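Cellulose 1,4-beta-cellobiosidase (Thermobifida fusca, PDB 4JJJ) probably hydrolyses cellulose as a cellobiohydrolase, this chain being the glycoside hydrolase family 48 catalytic part of a longer protein that also carries a cellulose-binding module. Local coordinates at residues E78-E81 and T82-P86; A229-V232 and M233-H237; E60-Y63 and G64-T67. The protein carries 1 engineered substitution. One frame throughout, in Å; residues are numbered along the deposited sequence. Where two conformers were deposited one is given.

Contact 1 (E78-E81 and T82-P86); sequences ESME and TFIIP. With ZN (zinc ion), chain B.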
ATOM      1  N   GLU A  78      14.062  13.743  -4.064  0.70  7.66           N
ATOM      2  CA  GLU A  78      14.748  14.321  -2.908  0.70  8.95           C
ATOM      3  C   GLU A  78      13.893  14.393  -1.669  0.70  8.37           C
ATOM      4  O   GLU A  78      14.360  14.022  -0.558  0.70  8.07           O
ATOM      5  CB  GLU A  78      15.253  15.732  -3.252  0.70 10.82           C
ATOM      6  CG  GLU A  78      16.313  16.228  -2.293  0.70 12.84           C
ATOM      7  CD  GLU A  78      16.838  17.633  -2.632  0.70 15.28           C
ATOM      8  OE1 GLU A  78      17.437  18.293  -1.738  0.70 16.63           O
ATOM      9  OE2 GLU A  78      16.517  18.099  -3.705  0.70 16.14           O
ATOM     10  N   SER A  79      12.617  14.784  -1.839  1.00  8.60           N
ATOM     11  CA  SER A  79      11.710  14.858  -0.743  1.00  7.43           C
ATOM     12  C   SER A  79      11.526  13.479  -0.089  1.00  7.18           C
ATOM     13  O   SER A  79      11.590  13.333   1.131  1.00  7.66           O
ATOM     14  CB  SER A  79      10.431  15.514  -1.156  1.00  7.41           C
ATOM     15  OG  SER A  79       9.574  15.526  -0.020  1.00  8.10           O
ATOM     16  N   MET A  80      11.225  12.448  -0.907  0.50  7.27           N
ATOM     17  CA  MET A  80      11.152  11.030  -0.453  0.50  7.36           C
ATOM     18  C   MET A  80      12.392  10.636   0.381  0.50  7.55           C
ATOM     19  O   MET A  80      12.315  10.084   1.501  0.50  7.03           O
ATOM     20  CB  MET A  80      10.930  10.099  -1.672  0.50  7.13           C
ATOM     21  CG  MET A  80      10.511   8.623  -1.389  0.50  7.16           C
ATOM     22  SD  MET A  80      10.344   7.707  -2.961  0.50  7.34           S
ATOM     23  CE  MET A  80       9.851   9.186  -3.845  0.50  6.01           C
ATOM     24  N   GLU A  81      13.598  10.871  -0.166  1.00  8.37           N
ATOM     25  CA  GLU A  81      14.852  10.526   0.546  1.00  8.82           C
ATOM     26  C   GLU A  81      15.011  11.279   1.827  1.00  9.16           C
ATOM     27  O   GLU A  81      15.576  10.750   2.803  1.00  9.78           O
ATOM     28  CB  GLU A  81      16.066  10.728  -0.394  1.00 10.27           C
ATOM     29  CG  GLU A  81      16.207   9.714  -1.447  1.00 11.44           C
ATOM     30  CD  GLU A  81      17.469   9.857  -2.263  1.00 14.60           C
ATOM     31  OE1 GLU A  81      17.916  11.039  -2.303  1.00 17.91           O
ATOM     32  OE2 GLU A  81      17.953   8.862  -2.814  1.00 12.35           O
ATOM     33  N   THR A  82      14.531  12.489   1.900  1.00  8.80           N
ATOM     34  CA  THR A  82      14.668  13.304   3.068  1.00  8.83           C
ATOM     35  C   THR A  82      13.731  12.973   4.197  1.00  8.74           C
ATOM     36  O   THR A  82      14.100  13.015   5.369  1.00  8.90           O
ATOM     37  CB  THR A  82      14.568  14.824   2.709  1.00  9.91           C
ATOM     38  OG1 THR A  82      15.522  15.132   1.696  1.00  9.46           O
ATOM     39  CG2 THR A  82      14.755  15.718   3.841  1.00 11.08           C
ATOM     40  N   PHE A  83      12.500  12.583   3.816  1.00  7.32           N
ATOM     41  CA  PHE A  83      11.416  12.566   4.785  1.00  6.80           C
ATOM     42  C   PHE A  83      10.804  11.195   5.073  1.00  6.80           C
ATOM     43  O   PHE A  83      10.125  11.059   6.045  1.00  6.69           O
ATOM     44  CB  PHE A  83      10.319  13.579   4.483  1.00  7.84           C
ATOM     45  CG  PHE A  83      10.808  14.983   4.502  1.00  8.47           C
ATOM     46  CD1 PHE A  83      11.311  15.512   5.686  1.00 10.22           C
ATOM     47  CD2 PHE A  83      10.791  15.744   3.341  1.00  9.59           C
ATOM     48  CE1 PHE A  83      11.779  16.846   5.720  1.00 11.23           C
ATOM     49  CE2 PHE A  83      11.199  17.075   3.352  1.00 10.69           C
ATOM     50  CZ  PHE A  83      11.708  17.577   4.518  1.00 11.04           C
ATOM     51  N   ILE A  84      10.929  10.237   4.176  1.00  6.45           N
ATOM     52  CA  ILE A  84      10.222   8.970   4.361  1.00  6.07           C
ATOM     53  C   ILE A  84      11.067   7.696   4.172  1.00  6.53           C
ATOM     54  O   ILE A  84      10.596   6.660   4.564  1.00  6.20           O
ATOM     55  CB  ILE A  84       8.934   8.910   3.535  1.00  5.75           C
ATOM     56  CG1 ILE A  84       7.881   7.996   4.198  1.00  6.34           C
ATOM     57  CG2 ILE A  84       9.194   8.557   2.088  1.00  5.68           C
ATOM     58  CD1 ILE A  84       6.489   8.100   3.569  1.00  6.52           C
ATOM     59  N   ILE A  85      12.263   7.800   3.601  1.00  6.91           N
ATOM     60  CA  ILE A  85      13.211   6.688   3.617  1.00  6.81           C
ATOM     61  C   ILE A  85      14.049   6.967   4.867  1.00  7.22           C
ATOM     62  O   ILE A  85      14.777   7.919   4.876  1.00  8.65           O
ATOM     63  CB  ILE A  85      14.084   6.637   2.369  1.00  6.88           C
ATOM     64  CG1 ILE A  85      13.169   6.403   1.141  1.00  6.92           C
ATOM     65  CG2 ILE A  85      15.101   5.524   2.550  1.00  7.26           C
ATOM     66  CD1 ILE A  85      13.880   6.249  -0.170  1.00  8.22           C
ATOM     67  N   PRO A  86      13.931   6.168   5.923  1.00  7.44           N
ATOM     68  CA  PRO A  86      14.623   6.488   7.145  1.00  7.74           C
ATOM     69  C   PRO A  86      16.091   6.751   6.927  1.00  8.33           C
ATOM     70  O   PRO A  86      16.784   5.928   6.272  1.00  8.17           O
ATOM     71  CB  PRO A  86      14.345   5.219   8.009  1.00  7.87           C
ATOM     72  CG  PRO A  86      12.969   4.723   7.512  1.00  7.94           C
ATOM     73  CD  PRO A  86      13.121   4.932   6.022  1.00  8.40           C
TER
HETATM   74 ZN    ZN B 732      18.981  12.105  -3.836  0.50 52.88          ZN
HETATM   75  O   HOH W   1      17.327  17.278   1.597  1.00 21.99           O
HETATM   76  O   HOH W   2      15.834  10.307   5.504  1.00 10.24           O
HETATM   77  O   HOH W   3      20.675  12.873  -4.986  0.50 24.49           O
HETATM   78  O   HOH W   4      17.800  13.697  -3.770  0.50 21.03           O

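Contact 2 (A229-V232 and M233-H237); sequences AVQV and MFWAH. With ZN (zinc ion), chain C; ZN (zinc ion), chain R.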
ATOM      1  N   ALA A 229       6.680   3.221  -7.328  1.00  4.70           N
ATOM      2  CA  ALA A 229       7.795   4.157  -7.516  1.00  4.85           C
ATOM      3  C   ALA A 229       8.774   3.618  -8.591  1.00  4.97           C
ATOM      4  O   ALA A 229       9.202   4.332  -9.479  1.00  5.20           O
ATOM      5  CB  ALA A 229       8.483   4.366  -6.233  1.00  5.23           C
ATOM      6  N   VAL A 230       9.065   2.330  -8.591  1.00  5.14           N
ATOM      7  CA  VAL A 230       9.844   1.713  -9.639  1.00  5.25           C
ATOM      8  C   VAL A 230       9.142   1.743 -10.978  1.00  5.02           C
ATOM      9  O   VAL A 230       9.731   2.142 -11.953  1.00  5.62           O
ATOM     10  CB  VAL A 230      10.182   0.226  -9.293  1.00  5.40           C
ATOM     11  CG1 VAL A 230      10.882  -0.508 -10.479  1.00  6.48           C
ATOM     12  CG2 VAL A 230      11.040   0.135  -8.018  1.00  5.60           C
ATOM     13  N   GLN A 231       7.877   1.407 -11.042  1.00  5.78           N
ATOM     14  CA  GLN A 231       7.106   1.504 -12.222  1.00  5.83           C
ATOM     15  C   GLN A 231       7.105   2.927 -12.825  1.00  5.91           C
ATOM     16  O   GLN A 231       7.248   3.098 -14.023  1.00  5.72           O
ATOM     17  CB  GLN A 231       5.647   1.094 -11.880  1.00  5.85           C
ATOM     18  CG  GLN A 231       4.669   1.290 -12.946  1.00  6.52           C
ATOM     19  CD  GLN A 231       3.237   1.145 -12.474  1.00  6.92           C
ATOM     20  OE1 GLN A 231       2.998   1.008 -11.295  1.00  7.06           O
ATOM     21  NE2 GLN A 231       2.271   1.124 -13.427  1.00  7.16           N
ATOM     22  N   VAL A 232       7.000   3.924 -11.971  1.00  6.16           N
ATOM     23  CA  VAL A 232       7.036   5.342 -12.432  1.00  6.62           C
ATOM     24  C   VAL A 232       8.360   5.621 -13.137  1.00  6.07           C
ATOM     25  O   VAL A 232       8.400   6.222 -14.229  1.00  6.29           O
ATOM     26  CB  VAL A 232       6.838   6.356 -11.277  1.00  6.99           C
ATOM     27  CG1 VAL A 232       7.198   7.757 -11.751  1.00  6.21           C
ATOM     28  CG2 VAL A 232       5.447   6.192 -10.751  1.00  7.84           C
ATOM     29  N   MET A 233       9.461   5.069 -12.586  1.00  6.08           N
ATOM     30  CA  MET A 233      10.751   5.363 -13.145  1.00  7.27           C
ATOM     31  C   MET A 233      10.967   4.591 -14.425  1.00  6.70           C
ATOM     32  O   MET A 233      11.726   5.051 -15.305  1.00  6.07           O
ATOM     33  CB  MET A 233      11.822   5.136 -12.109  1.00  8.79           C
ATOM     34  CG  MET A 233      11.796   6.111 -10.982  1.00  9.14           C
ATOM     35  SD  MET A 233      11.707   7.877 -11.477  1.00 12.29           S
ATOM     36  CE  MET A 233      13.006   7.944 -12.505  1.00 11.10           C
ATOM     37  N   PHE A 234      10.370   3.427 -14.643  1.00  6.28           N
ATOM     38  CA  PHE A 234      10.375   2.808 -15.983  1.00  6.85           C
ATOM     39  C   PHE A 234       9.846   3.788 -17.015  1.00  6.35           C
ATOM     40  O   PHE A 234      10.392   4.062 -18.081  1.00  7.24           O
ATOM     41  CB  PHE A 234       9.535   1.545 -16.018  1.00  7.23           C
ATOM     42  CG  PHE A 234       9.271   1.062 -17.378  1.00  6.39           C
ATOM     43  CD1 PHE A 234      10.199   0.313 -18.078  1.00  7.28           C
ATOM     44  CD2 PHE A 234       8.105   1.347 -17.994  1.00  7.89           C
ATOM     45  CE1 PHE A 234       9.965  -0.127 -19.369  1.00  7.34           C
ATOM     46  CE2 PHE A 234       7.824   0.929 -19.250  1.00  7.85           C
ATOM     47  CZ  PHE A 234       8.795   0.203 -20.006  1.00  7.77           C
ATOM     48  N   TRP A 235       8.735   4.426 -16.685  1.00  5.66           N
ATOM     49  CA  TRP A 235       8.100   5.389 -17.589  1.00  6.03           C
ATOM     50  C   TRP A 235       8.903   6.652 -17.749  1.00  6.43           C
ATOM     51  O   TRP A 235       9.065   7.123 -18.892  1.00  6.62           O
ATOM     52  CB  TRP A 235       6.662   5.703 -17.140  1.00  5.93           C
ATOM     53  CG  TRP A 235       5.778   4.511 -17.443  1.00  6.53           C
ATOM     54  CD1 TRP A 235       5.160   3.663 -16.517  1.00  6.26           C
ATOM     55  CD2 TRP A 235       5.476   4.000 -18.734  1.00  6.62           C
ATOM     56  NE1 TRP A 235       4.508   2.637 -17.220  1.00  7.17           N
ATOM     57  CE2 TRP A 235       4.644   2.865 -18.573  1.00  7.10           C
ATOM     58  CE3 TRP A 235       5.806   4.395 -20.030  1.00  7.00           C
ATOM     59  CZ2 TRP A 235       4.149   2.120 -19.682  1.00  7.55           C
ATOM     60  CZ3 TRP A 235       5.365   3.674 -21.082  1.00  7.22           C
ATOM     61  CH2 TRP A 235       4.545   2.490 -20.903  1.00  7.63           C
ATOM     62  N   ALA A 236       9.461   7.175 -16.666  1.00  6.82           N
ATOM     63  CA  ALA A 236      10.327   8.369 -16.783  1.00  7.38           C
ATOM     64  C   ALA A 236      11.430   8.039 -17.805  1.00  8.14           C
ATOM     65  O   ALA A 236      11.761   8.863 -18.707  1.00  8.78           O
ATOM     66  CB  ALA A 236      10.955   8.736 -15.456  1.00  7.59           C
ATOM     67  N   HIS A 237      12.011   6.841 -17.731  0.50  8.42           N
ATOM     68  CA  HIS A 237      13.089   6.397 -18.676  0.50  9.17           C
ATOM     69  C   HIS A 237      12.581   6.451 -20.096  0.50  9.19           C
ATOM     70  O   HIS A 237      13.211   6.953 -21.058  0.50 10.64           O
ATOM     71  CB  HIS A 237      13.526   4.936 -18.426  0.50  9.07           C
ATOM     72  CG  HIS A 237      14.419   4.407 -19.502  0.50  9.52           C
ATOM     73  ND1 HIS A 237      13.995   3.508 -20.422  0.50 10.62           N
ATOM     74  CD2 HIS A 237      15.673   4.745 -19.850  0.50 10.70           C
ATOM     75  CE1 HIS A 237      14.950   3.304 -21.311  0.50 10.07           C
ATOM     76  NE2 HIS A 237      15.966   4.075 -21.000  0.50 10.34           N
TER
HETATM   77 ZN    ZN C 727      17.059   2.303 -21.605  0.50 56.28          ZN
HETATM   78 ZN    ZN R 717      18.082   4.088 -21.640  0.50 13.49          ZN
HETATM   79  O   HOH W   5      18.035   3.357 -23.566  0.50 16.17           O
HETATM   80  O   HOH W   6      16.358   0.134 -22.202  0.50 18.16           O

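Contact 3 (E60-Y63 and G64-T67); sequences EAYY and GRVT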
ATOM      1  N   GLU A  60       4.973  13.980 -11.320  1.00  5.59           N
ATOM      2  CA  GLU A  60       6.113  14.689 -11.891  1.00  5.86           C
ATOM      3  C   GLU A  60       6.742  13.996 -13.056  1.00  5.98           C
ATOM      4  O   GLU A  60       7.311  14.681 -13.908  1.00  7.28           O
ATOM      5  CB  GLU A  60       7.141  15.026 -10.766  1.00  6.06           C
ATOM      6  CG  GLU A  60       6.595  15.902  -9.645  1.00  6.68           C
ATOM      7  CD  GLU A  60       6.172  17.282  -9.993  1.00  7.16           C
ATOM      8  OE1 GLU A  60       5.901  17.578 -11.207  1.00  6.32           O
ATOM      9  OE2 GLU A  60       6.037  18.050  -9.015  1.00  7.57           O
ATOM     10  N   ALA A  61       6.581  12.669 -13.145  1.00  5.60           N
ATOM     11  CA  ALA A  61       7.149  12.002 -14.329  1.00  5.91           C
ATOM     12  C   ALA A  61       6.342  12.388 -15.556  1.00  5.51           C
ATOM     13  O   ALA A  61       6.874  12.642 -16.668  1.00  6.14           O
ATOM     14  CB  ALA A  61       7.175  10.470 -14.105  1.00  6.20           C
ATOM     15  N   TYR A  62       5.018  12.406 -15.458  1.00  5.72           N
ATOM     16  CA  TYR A  62       4.153  12.871 -16.556  1.00  5.85           C
ATOM     17  C   TYR A  62       4.397  14.346 -16.835  1.00  5.70           C
ATOM     18  O   TYR A  62       4.388  14.740 -17.993  1.00  6.67           O
ATOM     19  CB  TYR A  62       2.673  12.625 -16.306  1.00  6.18           C
ATOM     20  CG  TYR A  62       2.175  11.322 -16.931  1.00  7.00           C
ATOM     21  CD1 TYR A  62       1.746  10.280 -16.146  1.00  7.93           C
ATOM     22  CD2 TYR A  62       2.164  11.202 -18.282  1.00  7.56           C
ATOM     23  CE1 TYR A  62       1.291   9.099 -16.700  1.00  8.05           C
ATOM     24  CE2 TYR A  62       1.736  10.004 -18.864  1.00  8.32           C
ATOM     25  CZ  TYR A  62       1.263   8.953 -18.053  1.00  9.15           C
ATOM     26  OH  TYR A  62       0.864   7.685 -18.550  1.00 10.57           O
ATOM     27  N   TYR A  63       4.675  15.148 -15.845  1.00  6.65           N
ATOM     28  CA  TYR A  63       5.091  16.503 -16.098  1.00  6.75           C
ATOM     29  C   TYR A  63       6.349  16.561 -16.950  1.00  7.41           C
ATOM     30  O   TYR A  63       6.426  17.357 -17.909  1.00  6.91           O
ATOM     31  CB  TYR A  63       5.254  17.299 -14.792  1.00  6.57           C
ATOM     32  CG  TYR A  63       5.526  18.799 -15.050  1.00  6.67           C
ATOM     33  CD1 TYR A  63       4.474  19.622 -15.432  1.00  7.53           C
ATOM     34  CD2 TYR A  63       6.805  19.271 -15.030  1.00  7.17           C
ATOM     35  CE1 TYR A  63       4.715  20.969 -15.665  1.00  7.11           C
ATOM     36  CE2 TYR A  63       7.085  20.622 -15.265  1.00  7.48           C
ATOM     37  CZ  TYR A  63       6.025  21.429 -15.588  1.00  7.92           C
ATOM     38  OH  TYR A  63       6.206  22.807 -15.932  1.00  8.70           O
ATOM     39  N   GLY A  64       7.362  15.767 -16.639  1.00  6.91           N
ATOM     40  CA  GLY A  64       8.501  15.610 -17.537  1.00  7.79           C
ATOM     41  C   GLY A  64       8.204  15.201 -18.920  1.00  9.25           C
ATOM     42  O   GLY A  64       8.774  15.708 -19.874  1.00 10.12           O
ATOM     43  N   ARG A  65       7.289  14.267 -19.093  1.00  8.15           N
ATOM     44  CA  ARG A  65       6.881  13.830 -20.422  1.00  8.47           C
ATOM     45  C   ARG A  65       6.333  14.969 -21.232  1.00  8.68           C
ATOM     46  O   ARG A  65       6.711  15.184 -22.394  1.00  8.75           O
ATOM     47  CB  ARG A  65       5.836  12.718 -20.388  1.00  9.84           C
ATOM     48  CG  ARG A  65       5.384  12.240 -21.754  1.00 11.35           C
ATOM     49  CD  ARG A  65       4.275  11.185 -21.768  1.00 10.60           C
ATOM     50  NE  ARG A  65       4.149  10.735 -23.154  1.00 13.99           N
ATOM     51  CZ  ARG A  65       3.525  11.389 -24.103  1.00 14.51           C
ATOM     52  NH1 ARG A  65       2.681  12.415 -23.892  1.00 15.68           N
ATOM     53  NH2 ARG A  65       3.692  10.927 -25.332  1.00 17.97           N
ATOM     54  N   VAL A  66       5.487  15.737 -20.587  1.00  7.78           N
ATOM     55  CA  VAL A  66       4.705  16.724 -21.278  1.00  9.80           C
ATOM     56  C   VAL A  66       5.600  17.971 -21.553  1.00  9.73           C
ATOM     57  O   VAL A  66       5.447  18.626 -22.621  1.00 12.95           O
ATOM     58  CB  VAL A  66       3.430  17.122 -20.461  1.00 10.54           C
ATOM     59  CG1 VAL A  66       2.805  18.381 -20.995  1.00 13.88           C
ATOM     60  CG2 VAL A  66       2.394  15.974 -20.525  1.00  9.96           C
ATOM     61  N   THR A  67       6.504  18.289 -20.685  1.00  9.14           N
ATOM     62  CA  THR A  67       7.249  19.557 -20.772  1.00 10.80           C
ATOM     63  C   THR A  67       8.720  19.415 -21.062  1.00 11.36           C
ATOM     64  O   THR A  67       9.418  20.403 -21.401  1.00 13.09           O
ATOM     65  CB  THR A  67       7.153  20.393 -19.480  1.00 10.33           C
ATOM     66  OG1 THR A  67       7.829  19.721 -18.376  1.00  8.72           O
ATOM     67  CG2 THR A  67       5.726  20.746 -19.129  1.00 10.43           C
TER

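Contact 1 (E78-E81 and T82-P86)
Thr82 OG1 sits 2.8 Å from Glu78 O and donates to it from above the carbonyl plane, 41° out, while Thr82 N gives the same oxygen its helical bond. This grip depends on chi1 of -54°, which lays OG1 beside the backbone N and sends CG2 over the centre of the Phe83 ring, 3.5 Å above its plane. At the edge of that ring, in plane, Ser79 OG lies 3.6 Å from Phe83 CD2; its own hydrogen bond goes to Leu28 O. Met80 CG meets Ile84 CG2 at 3.7 Å, the two side chains crossing obliquely. They sit where helix 71-83 of the (alpha/alpha)6 barrel ends and the chain runs on into a loop. There Met80 O accepts from both Ile84 N (3.0 Å) and Ile85 N (3.1 Å), which approach from opposite faces of its plane as the chain leaves the helix. An alanine in place of Phe83 would take away the ring under Thr82 CG2 and is likely to leave a gap beside Val29 and Phe24. Glu81 OE1 binds a zinc ion at 2.1 Å together with Lys255, and Tyr144 OH holds OE2.

Contact 2 (A229-V232 and M233-H237)
Helix 223-242 of the (alpha/alpha)6 barrel is buried along Ala229-His237, where the helix, held by i to i+4 bonds, bears aromatic side chains on one flank and a zinc ligand at the far end. Phe234 N reaches Val230 O at 3.0 Å, and Ala236 N donates to Val232 O at 2.8 Å in the carbonyl plane. Trp235 CD1 comes to 3.3 Å from Gln231 O and 4.3 Å from Gln231 CG. Trp235 NE1 and Gln231 NE2 both donate to Gln427 OE1 on helix 416-432, so one amide oxygen fixes the two side chains together; Asn328 ND2 holds Gln231 OE1. Phe234 CE2 stands 3.7 Å above the centre of the indole, while Trp235 NE1 lies in plane at the phenylalanine edge. On another flank Met233 places CG beside its own backbone N (chi1 -68°), which brings CG to 3.5 Å from Ala229 O before the chain bends against helix 250-263. Beyond these turns the imidazole of His237 leads away from the helix to a zinc site shared with Glu340, modelled as two alternative positions too close to be filled together, so its detailed geometry is doubtful; His237 NE2 is 2.2 Å from each.

Contact 3 (E60-Y63 and G64-T67)
Successive i to i+4 bonds run through Glu60-Thr67, with Gly64 N donating to Glu60 O at 2.9 Å and Arg65 N to Ala61 O at 2.9 Å. This is the C-terminal end of helix 50-67 in the (alpha/alpha)6 barrel. Tyr63 O, in the last turn, is gripped twice by Thr67, whose N and OG1 arrive from opposite faces of the carbonyl plane; OG1 lies 2.8 Å from Tyr63 O, above that plane. Thr67 OG1 also takes a bond from Asp69 N, tying the helix end to the residues that follow. On another flank Tyr62 and Arg65 run side by side in the same direction, Tyr62 CE2 being 4.0 Å from Arg65 CD, with ring and guanidinium planes 61° apart. Arg65 starts with CG opposite its backbone N (chi1 180°) and stays extended to NE, which carries the guanidinium to a cation-pi contact with Trp239; Glu635 takes the Tyr62 hydroxyl. The Tyr63 ring stacks on Tyr10 and also meets Thr67, whose OG1 lies over one face, offset toward the rim. Thr67 CG2 makes a CH-pi contact over the face, 3.8 Å from the Tyr63 ring centroid and 23° off its normal.

In the fold
From the N terminus the chain passes contact 3 at the end of helix 50-67, then contact 1 at the end of helix 71-83, the next helix along, and much later contact 2 within helix 223-242. Each is local, within one helix or, for contact 1, across its C-terminal end, and closes no long loop; they follow in series without nesting or crossing. Contacts 2 and 3 touch where Val232 CG1 packs 3.6 Å from Ala61 CB, joining helix 223-242 to helix 50-67. Contact 1 touches neither, its nearest atoms about 5 Å from contact 2 and about 9 Å from contact 3. Leu57 of helix 50-67 bridges it to contact 2, touching Met80 as well as Ala229 and Val232, and helix 250-263 packs on both.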